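Local coordinates for protein amine Dehydrogenase (Pseudomonas putida, PDB 1JMX) that probably transfers electrons through two covalently bound c-type hemes, as the heme-bearing alpha subunit of a quinohemoprotein amine dehydrogenase, at residues S6-K11 with R58-Y63; R26-R31 with D66-A71; S300-V305 with V332-R337. All coordinates share one frame; numbering follows the deposited sequence.

Overall arrangement
Interactions 1 and 2 belong to the N-terminal heme-binding domain, and interaction 3 to the third domain of the chain, an E-set beta domain. The first two share helix 54-67, interaction 1 using its middle and interaction 2 its C-terminal end. Their segments alternate along the chain (6-11, 26-31, 58-63, 66-71). The centres lie about 13 Å apart, Leu8 CD2 touches Ile27 CG2 at 4.1 Å, and both contacts also touch the same heme c. Interaction 3 comes later in the chain, on the opposite side of its centre; its centre is about 51 Å from that of interaction 1 and 47 Å from that of interaction 2, well removed from heme binding.

Interaction 1: residues S6-K11 with R58-Y63; sequences SLLQNK and RTLVKY. With HEC (heme c), chain F.
Leu60 divides its two methyl groups between a protein neighbour and the cofactor. CD1 of Leu60 lies 3.7 Å from CBB of the heme c, while CD2 of Leu60 comes within 3.8 Å of the backbone N of Leu8 and also meets CB of Leu7. Its CG stands anti to the carbonyl carbon and chi2 is extended, which places the fork of Leu60 between helix 4-12 and the heme edge. Leu7 and Leu8 flank this intruding branch in different ways. Leu7 reaches past it, crossing Thr59 at about a right angle so that CD1 of Leu7 lands 3.7 Å from CG2 of Thr59. Leu8, whose chi1 of -110° falls between staggered positions, crosses Leu60 obliquely, its CG near CD2 of Leu60, and crosses Tyr63 at about a right angle, its CD1 3.6 Å from CE1 of Tyr63. No hydrogen bond links the two segments, and the packing is wholly apolar; OG1 of Thr59 is turned to its own helix, bonded to O of Asp55. Beyond the pair, Ile41 of helix 34-48 and Ile52 also pack on Leu60. The segment axes pass 10.2 Å apart at 121°, a steep crossing that limits the contact to a few side chains. This meeting of helix 54-67 with the helix that ends at Cys12, which with Cys15 attaches the heme, while His16 binds the iron, is consistent with the crossed-helix packing of the cytochrome c fold.

Interaction 2: residues R26-R31 with D66-A71; sequences RISHQR and DKQGLA. With HEC (heme c), chain F.
The backbones come closest at Arg31 and Gln68, whose CA atoms are 4.6 Å apart where Gln68, the first residue to leave the helical conformation of helix 54-67, turns its carbonyl O to the CA of Arg31. The side chain of Gln68 then reaches back into the 26-31 loop, with CG anti to its carbonyl carbon and a bend at chi2. NE2 of Gln68 donates twice, to O of Ile27 at 2.7 Å and to O of Gln30 at 3.0 Å; the first acceptor is met in the carbonyl plane, the second nearly along the C=O axis. OE1 of Gln68 takes a bond from a water that also lies 2.6 Å from OG of Ser28, whose hydroxyl is further bonded to N of Tyr24. An alanine in place of Gln68 would remove both amide bonds and the water link, and would probably leave the loop carbonyls poorly satisfied and the loop less firmly set. Arg31 crosses Gln68 obliquely, its guanidinium plane 86° from the amide. NH1 of Arg31 donates to O of Gly69 at 2.8 Å, nearly straight at 158° and on a lone pair, and is also salt-bridged to Glu74, while NH2 goes to O of Leu162. Gln30 NE2 donates to O1A of a heme propionate at 3.1 Å, and Gln30 OE1 is hydrogen-bonded to Lys32 NZ. Arg26 lays a guanidinium face over the propionate carbon CAA, and its NH2 makes a weak bond to the same O1A; Glu118 pairs with both side chains. Ile27 presses CG1 on the heme, 3.5 Å from CHB. Gln68 therefore acts as a second-shell residue, fixing backbone whose side chains meet a propionate; Arg26, although shared with Glu118, would be expected to favour the ionised form of that propionate.

Interaction 3: residues S300-V305 with V332-R337; sequences SEITLV and VRLKAR
Ser300 pairs reciprocally with Ala336: its N donates to O of Ala336 at 166°, and O of Ser300 accepts from N of Ala336 at 2.8 Å. Glu301 follows in a non-hydrogen-bonded pair with Lys335, yet its carboxylate turns toward Arg333, two residues along the partner strand and on the same face. With CG anti to the backbone N and a bend at chi2, OE2 of Glu301 comes 3.5 Å from CB of Arg333 and forms a long salt bridge with NE of Arg333 at 3.7 Å. The acid meets the guanidinium at its edge, the two planes 81° apart, while NH1 of Arg333 is held by Glu326 of strand 319-327, so this charge is shared. Ile302 again pairs reciprocally, with Leu334. Faces alternate: Ser300, Ile302 and Leu304 point to one side with Val332, Leu334 and Ala336, whereas Glu301, Thr303, Arg333 and Lys335 occupy the other. Strands 299-307 and 331-338 are antiparallel neighbours in the sheet of domain III, an E-set domain of immunoglobulin-like type, flanked by strands 285-295 and 319-327. Leu334 takes the crowded position between backbone N and carbonyl carbon, chi1 49°, which brings its CG 3.4 Å from O of Ile302 and its CD1 3.9 Å from CB of Ile302. CD1 of Ile302 reaches to CB of Ala336. Thr303 faces Arg333 across a non-hydrogen-bonded pair, its CB 3.8 Å from CG of Arg333, and its CA lends a CH to O of Val332. Leu304 pairs with Val332: its N donates to O of Val332 at 2.7 Å, its O accepts from N of Val332, its CB meets the valine CB, and its CD2 slants across to CD2 of Leu334 at 3.9 Å.

Interaction 1: residues S6-K11 with R58-Y63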
loop_
_atom_site.group_PDB
_atom_site.type_symbol
_atom_site.label_atom_id
_atom_site.label_comp_id
_atom_site.label_asym_id
_atom_site.label_seq_id
_atom_site.Cartn_x
_atom_site.Cartn_y
_atom_site.Cartn_z
ATOM N N SER A 6 28.054 -18.801 -13.747
ATOM C CA SER A 6 28.175 -19.958 -12.874
ATOM C C SER A 6 27.246 -19.844 -11.676
ATOM O O SER A 6 26.698 -20.847 -11.238
ATOM C CB SER A 6 29.629 -20.181 -12.437
ATOM O OG SER A 6 29.866 -19.727 -11.117
ATOM N N LEU A 7 27.079 -18.630 -11.146
ATOM C CA LEU A 7 26.176 -18.387 -10.016
ATOM C C LEU A 7 24.733 -18.590 -10.461
ATOM O O LEU A 7 23.900 -19.076 -9.705
ATOM C CB LEU A 7 26.346 -16.967 -9.475
ATOM C CG LEU A 7 27.376 -16.752 -8.369
ATOM C CD1 LEU A 7 27.483 -15.273 -8.040
ATOM C CD2 LEU A 7 26.978 -17.541 -7.140
ATOM N N LEU A 8 24.449 -18.187 -11.692
ATOM C CA LEU A 8 23.125 -18.337 -12.283
ATOM C C LEU A 8 22.711 -19.799 -12.247
ATOM O O LEU A 8 21.576 -20.131 -11.920
ATOM C CB LEU A 8 23.150 -17.892 -13.743
ATOM C CG LEU A 8 22.424 -16.618 -14.138
ATOM C CD1 LEU A 8 22.389 -16.554 -15.652
ATOM C CD2 LEU A 8 21.016 -16.611 -13.568
ATOM N N GLN A 9 23.637 -20.671 -12.621
ATOM C CA GLN A 9 23.380 -22.100 -12.633
ATOM C C GLN A 9 23.356 -22.733 -11.237
ATOM O O GLN A 9 22.432 -23.462 -10.908
ATOM C CB GLN A 9 24.415 -22.789 -13.513
ATOM C CG GLN A 9 24.152 -24.254 -13.748
ATOM C CD GLN A 9 25.287 -25.100 -13.243
ATOM O OE1 GLN A 9 25.389 -25.366 -12.043
ATOM N NE2 GLN A 9 26.178 -25.488 -14.142
ATOM N N ASN A 10 24.365 -22.442 -10.423
ATOM C CA ASN A 10 24.478 -22.995 -9.070
ATOM C C ASN A 10 23.322 -22.633 -8.138
ATOM O O ASN A 10 22.987 -23.399 -7.233
ATOM C CB ASN A 10 25.760 -22.500 -8.378
ATOM C CG ASN A 10 27.028 -23.126 -8.931
ATOM O OD1 ASN A 10 27.034 -23.790 -9.984
ATOM N ND2 ASN A 10 28.134 -22.893 -8.227
ATOM N N LYS A 11 22.745 -21.452 -8.341
ATOM C CA LYS A 11 21.686 -20.955 -7.474
ATOM C C LYS A 11 20.259 -20.926 -8.008
ATOM O O LYS A 11 19.309 -20.912 -7.229
ATOM C CB LYS A 11 22.060 -19.546 -7.012
ATOM C CG LYS A 11 23.344 -19.460 -6.196
ATOM C CD LYS A 11 23.107 -19.858 -4.756
ATOM C CE LYS A 11 24.387 -19.818 -3.956
ATOM N NZ LYS A 11 24.139 -20.217 -2.543
ATOM N N ARG A 58 24.563 -9.486 -5.064
ATOM C CA ARG A 58 25.076 -8.289 -5.733
ATOM C C ARG A 58 25.709 -8.649 -7.064
ATOM O O ARG A 58 25.604 -7.898 -8.030
ATOM C CB ARG A 58 26.122 -7.565 -4.877
ATOM C CG ARG A 58 25.545 -6.500 -3.963
ATOM C CD ARG A 58 26.630 -5.648 -3.335
ATOM N NE ARG A 58 27.512 -6.419 -2.466
ATOM C CZ ARG A 58 27.193 -6.820 -1.239
ATOM N NH1 ARG A 58 26.003 -6.536 -0.725
ATOM N NH2 ARG A 58 28.091 -7.457 -0.498
ATOM N N THR A 59 26.372 -9.800 -7.105
ATOM C CA THR A 59 27.020 -10.258 -8.325
ATOM C C THR A 59 25.985 -10.567 -9.396
ATOM O O THR A 59 26.128 -10.134 -10.536
ATOM C CB THR A 59 27.894 -11.508 -8.071
ATOM O OG1 THR A 59 28.903 -11.191 -7.106
ATOM C CG2 THR A 59 28.567 -11.978 -9.370
ATOM N N LEU A 60 24.931 -11.288 -9.021
ATOM C CA LEU A 60 23.879 -11.643 -9.971
ATOM C C LEU A 60 23.111 -10.439 -10.492
ATOM O O LEU A 60 22.778 -10.384 -11.672
ATOM C CB LEU A 60 22.923 -12.677 -9.375
ATOM C CG LEU A 60 23.465 -14.105 -9.434
ATOM C CD1 LEU A 60 22.483 -15.056 -8.782
ATOM C CD2 LEU A 60 23.713 -14.510 -10.884
ATOM N N VAL A 61 22.843 -9.472 -9.619
ATOM C CA VAL A 61 22.127 -8.256 -10.012
ATOM C C VAL A 61 22.937 -7.511 -11.071
ATOM O O VAL A 61 22.402 -7.123 -12.101
ATOM C CB VAL A 61 21.866 -7.325 -8.794
ATOM C CG1 VAL A 61 21.335 -5.968 -9.257
ATOM C CG2 VAL A 61 20.875 -7.980 -7.832
ATOM N N LYS A 62 24.238 -7.360 -10.827
ATOM C CA LYS A 62 25.133 -6.679 -11.761
ATOM C C LYS A 62 25.101 -7.398 -13.104
ATOM O O LYS A 62 24.901 -6.776 -14.151
ATOM C CB LYS A 62 26.563 -6.656 -11.206
ATOM C CG LYS A 62 27.611 -6.022 -12.131
ATOM C CD LYS A 62 27.505 -4.506 -12.146
ATOM C CE LYS A 62 28.606 -3.860 -12.977
ATOM N NZ LYS A 62 28.318 -3.821 -14.435
ATOM N N TYR A 63 25.237 -8.719 -13.051
ATOM C CA TYR A 63 25.234 -9.552 -14.246
ATOM C C TYR A 63 23.934 -9.436 -15.035
ATOM O O TYR A 63 23.944 -9.217 -16.244
ATOM C CB TYR A 63 25.490 -11.024 -13.873
ATOM C CG TYR A 63 25.466 -11.957 -15.061
ATOM C CD1 TYR A 63 24.358 -12.774 -15.317
ATOM C CD2 TYR A 63 26.530 -11.989 -15.967
ATOM C CE1 TYR A 63 24.311 -13.591 -16.450
ATOM C CE2 TYR A 63 26.492 -12.804 -17.105
ATOM C CZ TYR A 63 25.379 -13.598 -17.343
ATOM O OH TYR A 63 25.334 -14.376 -18.480
HETATM FE FE HEC F . 13.043 -17.988 -9.567
HETATM C CHA HEC F . 10.106 -17.005 -10.899
HETATM C CHB HEC F . 14.615 -15.426 -11.117
HETATM C CHC HEC F . 16.018 -19.003 -8.233
HETATM C CHD HEC F . 11.458 -20.597 -8.001
HETATM N NA HEC F . 12.481 -16.532 -10.751
HETATM C C1A HEC F . 11.221 -16.257 -11.215
HETATM C C2A HEC F . 11.220 -15.085 -12.080
HETATM C C3A HEC F . 12.488 -14.649 -12.134
HETATM C C4A HEC F . 13.271 -15.544 -11.310
HETATM C CMA HEC F . 12.993 -13.451 -12.913
HETATM C CAA HEC F . 10.012 -14.492 -12.769
HETATM C CBA HEC F . 9.476 -13.350 -11.934
HETATM C CGA HEC F . 8.254 -12.689 -12.542
HETATM O O1A HEC F . 7.798 -13.105 -13.620
HETATM O O2A HEC F . 7.743 -11.734 -11.926
HETATM N NB HEC F . 14.900 -17.357 -9.647
HETATM C C1B HEC F . 15.398 -16.256 -10.348
HETATM C C2B HEC F . 16.805 -16.081 -10.208
HETATM C C3B HEC F . 17.209 -17.105 -9.398
HETATM C C4B HEC F . 16.030 -17.884 -9.045
HETATM C CMB HEC F . 17.660 -14.971 -10.856
HETATM C CAB HEC F . 18.654 -17.325 -8.999
HETATM C CBB HEC F . 19.218 -16.558 -7.800
HETATM N NC HEC F . 13.610 -19.476 -8.372
HETATM C C1C HEC F . 14.893 -19.748 -7.915
HETATM C C2C HEC F . 14.924 -20.912 -7.065
HETATM C C3C HEC F . 13.669 -21.370 -7.005
HETATM C C4C HEC F . 12.838 -20.469 -7.811
HETATM C CMC HEC F . 16.168 -21.493 -6.394
HETATM C CAC HEC F . 13.288 -22.722 -6.424
HETATM C CBC HEC F . 13.007 -22.912 -4.947
HETATM N ND HEC F . 11.174 -18.665 -9.462
HETATM C C1D HEC F . 10.674 -19.749 -8.775
HETATM C C2D HEC F . 9.225 -19.896 -8.965
HETATM C C3D HEC F . 8.878 -18.864 -9.788
HETATM C C4D HEC F . 10.075 -18.132 -10.078
HETATM C CMD HEC F . 8.318 -20.977 -8.365
HETATM C CAD HEC F . 7.497 -18.502 -10.331
HETATM C CBD HEC F . 6.624 -17.654 -9.418
HETATM C CGD HEC F . 7.259 -16.338 -9.039
HETATM O O1D HEC F . 7.683 -16.186 -7.891
HETATM O O2D HEC F . 7.339 -15.437 -9.887
#

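Interaction 2: residues R26-R31 with D66-A71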
loop_
_atom_site.group_PDB
_atom_site.type_symbol
_atom_site.label_atom_id
_atom_site.label_comp_id
_atom_site.label_asym_id
_atom_site.label_seq_id
_atom_site.Cartn_x
_atom_site.Cartn_y
_atom_site.Cartn_z
ATOM N N ARG A 26 12.289 -18.284 -17.717
ATOM C CA ARG A 26 11.837 -17.088 -17.009
ATOM C C ARG A 26 12.906 -16.002 -16.969
ATOM O O ARG A 26 12.743 -14.948 -17.574
ATOM C CB ARG A 26 11.360 -17.452 -15.594
ATOM C CG ARG A 26 10.330 -18.582 -15.595
ATOM C CD ARG A 26 8.991 -18.118 -16.140
ATOM N NE ARG A 26 8.223 -17.576 -15.029
ATOM C CZ ARG A 26 7.711 -16.359 -14.972
ATOM N NH1 ARG A 26 7.838 -15.510 -15.974
ATOM N NH2 ARG A 26 7.174 -15.951 -13.844
ATOM N N ILE A 27 14.028 -16.312 -16.321
ATOM C CA ILE A 27 15.161 -15.399 -16.156
ATOM C C ILE A 27 15.652 -14.701 -17.417
ATOM O O ILE A 27 15.848 -13.487 -17.417
ATOM C CB ILE A 27 16.346 -16.129 -15.491
ATOM C CG1 ILE A 27 15.896 -16.696 -14.143
ATOM C CG2 ILE A 27 17.534 -15.182 -15.307
ATOM C CD1 ILE A 27 16.923 -17.561 -13.467
ATOM N N SER A 28 15.814 -15.456 -18.496
ATOM C CA SER A 28 16.312 -14.901 -19.749
ATOM C C SER A 28 15.245 -14.369 -20.698
ATOM O O SER A 28 15.519 -14.161 -21.878
ATOM C CB SER A 28 17.147 -15.954 -20.476
ATOM O OG SER A 28 18.105 -16.518 -19.602
ATOM N N HIS A 29 14.050 -14.104 -20.187
ATOM C CA HIS A 29 12.958 -13.637 -21.033
ATOM C C HIS A 29 12.293 -12.389 -20.462
ATOM O O HIS A 29 11.134 -12.087 -20.758
ATOM C CB HIS A 29 11.937 -14.763 -21.180
ATOM C CG HIS A 29 12.561 -16.100 -21.408
ATOM N ND1 HIS A 29 12.867 -16.574 -22.663
ATOM C CD2 HIS A 29 13.007 -17.033 -20.535
ATOM C CE1 HIS A 29 13.479 -17.739 -22.557
ATOM N NE2 HIS A 29 13.577 -18.040 -21.275
ATOM N N GLN A 30 13.054 -11.675 -19.639
ATOM C CA GLN A 30 12.589 -10.462 -18.997
ATOM C C GLN A 30 13.748 -9.470 -18.887
ATOM O O GLN A 30 14.906 -9.873 -18.755
ATOM C CB GLN A 30 12.073 -10.794 -17.593
ATOM C CG GLN A 30 10.932 -11.801 -17.544
ATOM C CD GLN A 30 10.581 -12.216 -16.131
ATOM O OE1 GLN A 30 11.089 -11.654 -15.162
ATOM N NE2 GLN A 30 9.722 -13.213 -16.006
ATOM N N ARG A 31 13.437 -8.179 -18.983
ATOM C CA ARG A 31 14.443 -7.112 -18.847
ATOM C C ARG A 31 13.931 -6.155 -17.784
ATOM O O ARG A 31 12.766 -5.768 -17.812
ATOM C CB ARG A 31 14.669 -6.368 -20.166
ATOM C CG ARG A 31 15.332 -7.218 -21.227
ATOM C CD ARG A 31 15.823 -6.413 -22.405
ATOM N NE ARG A 31 14.751 -5.917 -23.257
ATOM C CZ ARG A 31 14.404 -4.638 -23.337
ATOM N NH1 ARG A 31 15.042 -3.736 -22.605
ATOM N NH2 ARG A 31 13.467 -4.248 -24.192
ATOM N N ASP A 66 23.113 -5.769 -16.536
ATOM C CA ASP A 66 23.882 -5.437 -17.730
ATOM C C ASP A 66 23.371 -6.222 -18.928
ATOM O O ASP A 66 23.142 -5.654 -19.987
ATOM C CB ASP A 66 25.364 -5.751 -17.525
ATOM C CG ASP A 66 26.080 -4.725 -16.670
ATOM O OD1 ASP A 66 25.448 -4.007 -15.863
ATOM O OD2 ASP A 66 27.311 -4.647 -16.800
ATOM N N LYS A 67 23.195 -7.532 -18.754
ATOM C CA LYS A 67 22.712 -8.411 -19.824
ATOM C C LYS A 67 21.279 -8.103 -20.259
ATOM O O LYS A 67 20.978 -8.009 -21.456
ATOM C CB LYS A 67 22.791 -9.878 -19.377
ATOM C CG LYS A 67 23.835 -10.708 -20.109
ATOM C CD LYS A 67 25.231 -10.077 -19.983
ATOM C CE LYS A 67 25.619 -9.822 -18.516
ATOM N NZ LYS A 67 26.860 -8.991 -18.298
ATOM N N GLN A 68 20.396 -7.966 -19.274
ATOM C CA GLN A 68 18.989 -7.698 -19.531
ATOM C C GLN A 68 18.479 -6.453 -18.818
ATOM O O GLN A 68 17.739 -6.528 -17.839
ATOM C CB GLN A 68 18.167 -8.921 -19.142
ATOM C CG GLN A 68 18.460 -10.140 -20.002
ATOM C CD GLN A 68 18.372 -11.425 -19.218
ATOM O OE1 GLN A 68 19.204 -12.318 -19.377
ATOM N NE2 GLN A 68 17.379 -11.522 -18.349
ATOM N N GLY A 69 18.889 -5.302 -19.328
ATOM C CA GLY A 69 18.464 -4.044 -18.753
ATOM C C GLY A 69 17.566 -3.299 -19.717
ATOM O O GLY A 69 17.110 -3.853 -20.716
ATOM N N LEU A 70 17.292 -2.041 -19.401
ATOM C CA LEU A 70 16.446 -1.221 -20.251
ATOM C C LEU A 70 17.286 -0.123 -20.891
ATOM O O LEU A 70 18.259 0.343 -20.309
ATOM C CB LEU A 70 15.334 -0.559 -19.428
ATOM C CG LEU A 70 14.395 -1.382 -18.553
ATOM C CD1 LEU A 70 13.332 -0.464 -17.980
ATOM C CD2 LEU A 70 13.746 -2.479 -19.358
ATOM N N ALA A 71 16.928 0.263 -22.105
ATOM C CA ALA A 71 17.618 1.355 -22.764
ATOM C C ALA A 71 17.196 2.622 -21.997
ATOM O O ALA A 71 16.176 2.625 -21.305
ATOM C CB ALA A 71 17.192 1.441 -24.219
HETATM FE FE HEC F . 13.043 -17.988 -9.567
HETATM C CHA HEC F . 10.106 -17.005 -10.899
HETATM C CHB HEC F . 14.615 -15.426 -11.117
HETATM C CHC HEC F . 16.018 -19.003 -8.233
HETATM C CHD HEC F . 11.458 -20.597 -8.001
HETATM N NA HEC F . 12.481 -16.532 -10.751
HETATM C C1A HEC F . 11.221 -16.257 -11.215
HETATM C C2A HEC F . 11.220 -15.085 -12.080
HETATM C C3A HEC F . 12.488 -14.649 -12.134
HETATM C C4A HEC F . 13.271 -15.544 -11.310
HETATM C CMA HEC F . 12.993 -13.451 -12.913
HETATM C CAA HEC F . 10.012 -14.492 -12.769
HETATM C CBA HEC F . 9.476 -13.350 -11.934
HETATM C CGA HEC F . 8.254 -12.689 -12.542
HETATM O O1A HEC F . 7.798 -13.105 -13.620
HETATM O O2A HEC F . 7.743 -11.734 -11.926
HETATM N NB HEC F . 14.900 -17.357 -9.647
HETATM C C1B HEC F . 15.398 -16.256 -10.348
HETATM C C2B HEC F . 16.805 -16.081 -10.208
HETATM C C3B HEC F . 17.209 -17.105 -9.398
HETATM C C4B HEC F . 16.030 -17.884 -9.045
HETATM C CMB HEC F . 17.660 -14.971 -10.856
HETATM C CAB HEC F . 18.654 -17.325 -8.999
HETATM C CBB HEC F . 19.218 -16.558 -7.800
HETATM N NC HEC F . 13.610 -19.476 -8.372
HETATM C C1C HEC F . 14.893 -19.748 -7.915
HETATM C C2C HEC F . 14.924 -20.912 -7.065
HETATM C C3C HEC F . 13.669 -21.370 -7.005
HETATM C C4C HEC F . 12.838 -20.469 -7.811
HETATM C CMC HEC F . 16.168 -21.493 -6.394
HETATM C CAC HEC F . 13.288 -22.722 -6.424
HETATM C CBC HEC F . 13.007 -22.912 -4.947
HETATM N ND HEC F . 11.174 -18.665 -9.462
HETATM C C1D HEC F . 10.674 -19.749 -8.775
HETATM C C2D HEC F . 9.225 -19.896 -8.965
HETATM C C3D HEC F . 8.878 -18.864 -9.788
HETATM C C4D HEC F . 10.075 -18.132 -10.078
HETATM C CMD HEC F . 8.318 -20.977 -8.365
HETATM C CAD HEC F . 7.497 -18.502 -10.331
HETATM C CBD HEC F . 6.624 -17.654 -9.418
HETATM C CGD HEC F . 7.259 -16.338 -9.039
HETATM O O1D HEC F . 7.683 -16.186 -7.891
HETATM O O2D HEC F . 7.339 -15.437 -9.887
HETATM O O HOH W 1 19.915 -14.876 -18.578
#

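Interaction 3: residues S300-V305 with V332-R337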
loop_
_atom_site.group_PDB
_atom_site.type_symbol
_atom_site.label_atom_id
_atom_site.label_comp_id
_atom_site.label_asym_id
_atom_site.label_seq_id
_atom_site.Cartn_x
_atom_site.Cartn_y
_atom_site.Cartn_z
ATOM N N SER A 300 21.918 41.440 -4.024
ATOM C CA SER A 300 21.972 40.013 -3.728
ATOM C C SER A 300 23.242 39.324 -4.189
ATOM O O SER A 300 23.792 39.648 -5.245
ATOM C CB SER A 300 20.764 39.303 -4.349
ATOM O OG SER A 300 20.853 37.897 -4.195
ATOM N N GLU A 301 23.696 38.372 -3.376
ATOM C CA GLU A 301 24.884 37.589 -3.683
ATOM C C GLU A 301 24.416 36.436 -4.565
ATOM O O GLU A 301 23.637 35.587 -4.127
ATOM C CB GLU A 301 25.510 37.051 -2.395
ATOM C CG GLU A 301 27.020 36.736 -2.469
ATOM C CD GLU A 301 27.346 35.314 -2.924
ATOM O OE1 GLU A 301 27.010 34.349 -2.185
ATOM O OE2 GLU A 301 27.967 35.164 -4.008
ATOM N N ILE A 302 24.810 36.468 -5.831
ATOM C CA ILE A 302 24.438 35.424 -6.762
ATOM C C ILE A 302 25.672 34.633 -7.158
ATOM O O ILE A 302 26.744 35.192 -7.372
ATOM C CB ILE A 302 23.793 36.004 -8.019
ATOM C CG1 ILE A 302 22.476 36.680 -7.657
ATOM C CG2 ILE A 302 23.553 34.922 -9.045
ATOM C CD1 ILE A 302 21.720 37.210 -8.857
ATOM N N THR A 303 25.518 33.320 -7.232
ATOM C CA THR A 303 26.613 32.459 -7.626
ATOM C C THR A 303 26.203 31.594 -8.816
ATOM O O THR A 303 25.089 31.092 -8.880
ATOM C CB THR A 303 27.144 31.617 -6.441
ATOM O OG1 THR A 303 27.337 30.259 -6.855
ATOM C CG2 THR A 303 26.209 31.681 -5.248
ATOM N N LEU A 304 27.079 31.538 -9.813
ATOM C CA LEU A 304 26.851 30.760 -11.022
ATOM C C LEU A 304 27.592 29.438 -10.909
ATOM O O LEU A 304 28.745 29.392 -10.480
ATOM C CB LEU A 304 27.326 31.531 -12.260
ATOM C CG LEU A 304 26.551 32.787 -12.685
ATOM C CD1 LEU A 304 25.080 32.438 -12.900
ATOM C CD2 LEU A 304 26.691 33.890 -11.646
ATOM N N VAL A 305 26.906 28.356 -11.258
ATOM C CA VAL A 305 27.487 27.020 -11.188
ATOM C C VAL A 305 27.617 26.506 -12.610
ATOM O O VAL A 305 26.755 26.778 -13.452
ATOM C CB VAL A 305 26.579 26.057 -10.373
ATOM C CG1 VAL A 305 27.322 24.771 -10.047
ATOM C CG2 VAL A 305 26.094 26.736 -9.103
ATOM N N VAL A 332 31.256 30.859 -9.978
ATOM C CA VAL A 332 31.475 32.297 -10.055
ATOM C C VAL A 332 30.556 32.989 -9.053
ATOM O O VAL A 332 29.342 32.928 -9.183
ATOM C CB VAL A 332 31.203 32.836 -11.488
ATOM C CG1 VAL A 332 31.418 34.349 -11.545
ATOM C CG2 VAL A 332 32.125 32.139 -12.495
ATOM N N ARG A 333 31.137 33.564 -8.003
ATOM C CA ARG A 333 30.362 34.278 -6.985
ATOM C C ARG A 333 30.421 35.781 -7.221
ATOM O O ARG A 333 31.497 36.344 -7.447
ATOM C CB ARG A 333 30.883 33.970 -5.591
ATOM C CG ARG A 333 30.565 32.581 -5.120
ATOM C CD ARG A 333 31.229 32.328 -3.799
ATOM N NE ARG A 333 31.019 33.461 -2.900
ATOM C CZ ARG A 333 31.979 34.027 -2.166
ATOM N NH1 ARG A 333 33.233 33.568 -2.222
ATOM N NH2 ARG A 333 31.683 35.052 -1.366
ATOM N N LEU A 334 29.268 36.433 -7.153
ATOM C CA LEU A 334 29.218 37.864 -7.380
ATOM C C LEU A 334 28.138 38.570 -6.596
ATOM O O LEU A 334 27.227 37.950 -6.043
ATOM C CB LEU A 334 29.070 38.158 -8.879
ATOM C CG LEU A 334 27.988 37.409 -9.667
ATOM C CD1 LEU A 334 26.647 38.143 -9.580
ATOM C CD2 LEU A 334 28.422 37.296 -11.120
ATOM N N LYS A 335 28.300 39.877 -6.481
ATOM C CA LYS A 335 27.325 40.696 -5.793
ATOM C C LYS A 335 26.600 41.370 -6.938
ATOM O O LYS A 335 27.235 41.829 -7.891
ATOM C CB LYS A 335 28.014 41.746 -4.927
ATOM C CG LYS A 335 27.106 42.327 -3.877
ATOM C CD LYS A 335 26.921 41.345 -2.732
ATOM C CE LYS A 335 28.223 41.172 -1.938
ATOM N NZ LYS A 335 28.058 40.259 -0.759
ATOM N N ALA A 336 25.277 41.372 -6.891
ATOM C CA ALA A 336 24.518 41.995 -7.957
ATOM C C ALA A 336 23.526 42.964 -7.372
ATOM O O ALA A 336 23.195 42.899 -6.185
ATOM C CB ALA A 336 23.804 40.949 -8.788
ATOM N N ARG A 337 23.045 43.861 -8.218
ATOM C CA ARG A 337 22.081 44.860 -7.796
ATOM C C ARG A 337 21.167 45.129 -8.964
ATOM O O ARG A 337 21.634 45.363 -10.064
ATOM C CB ARG A 337 22.793 46.161 -7.403
ATOM C CG ARG A 337 21.892 47.196 -6.745
ATOM C CD ARG A 337 22.640 48.506 -6.503
ATOM N NE ARG A 337 23.948 48.284 -5.879
ATOM C CZ ARG A 337 25.100 48.750 -6.366
ATOM N NH1 ARG A 337 25.117 49.474 -7.483
ATOM N NH2 ARG A 337 26.243 48.482 -5.744
#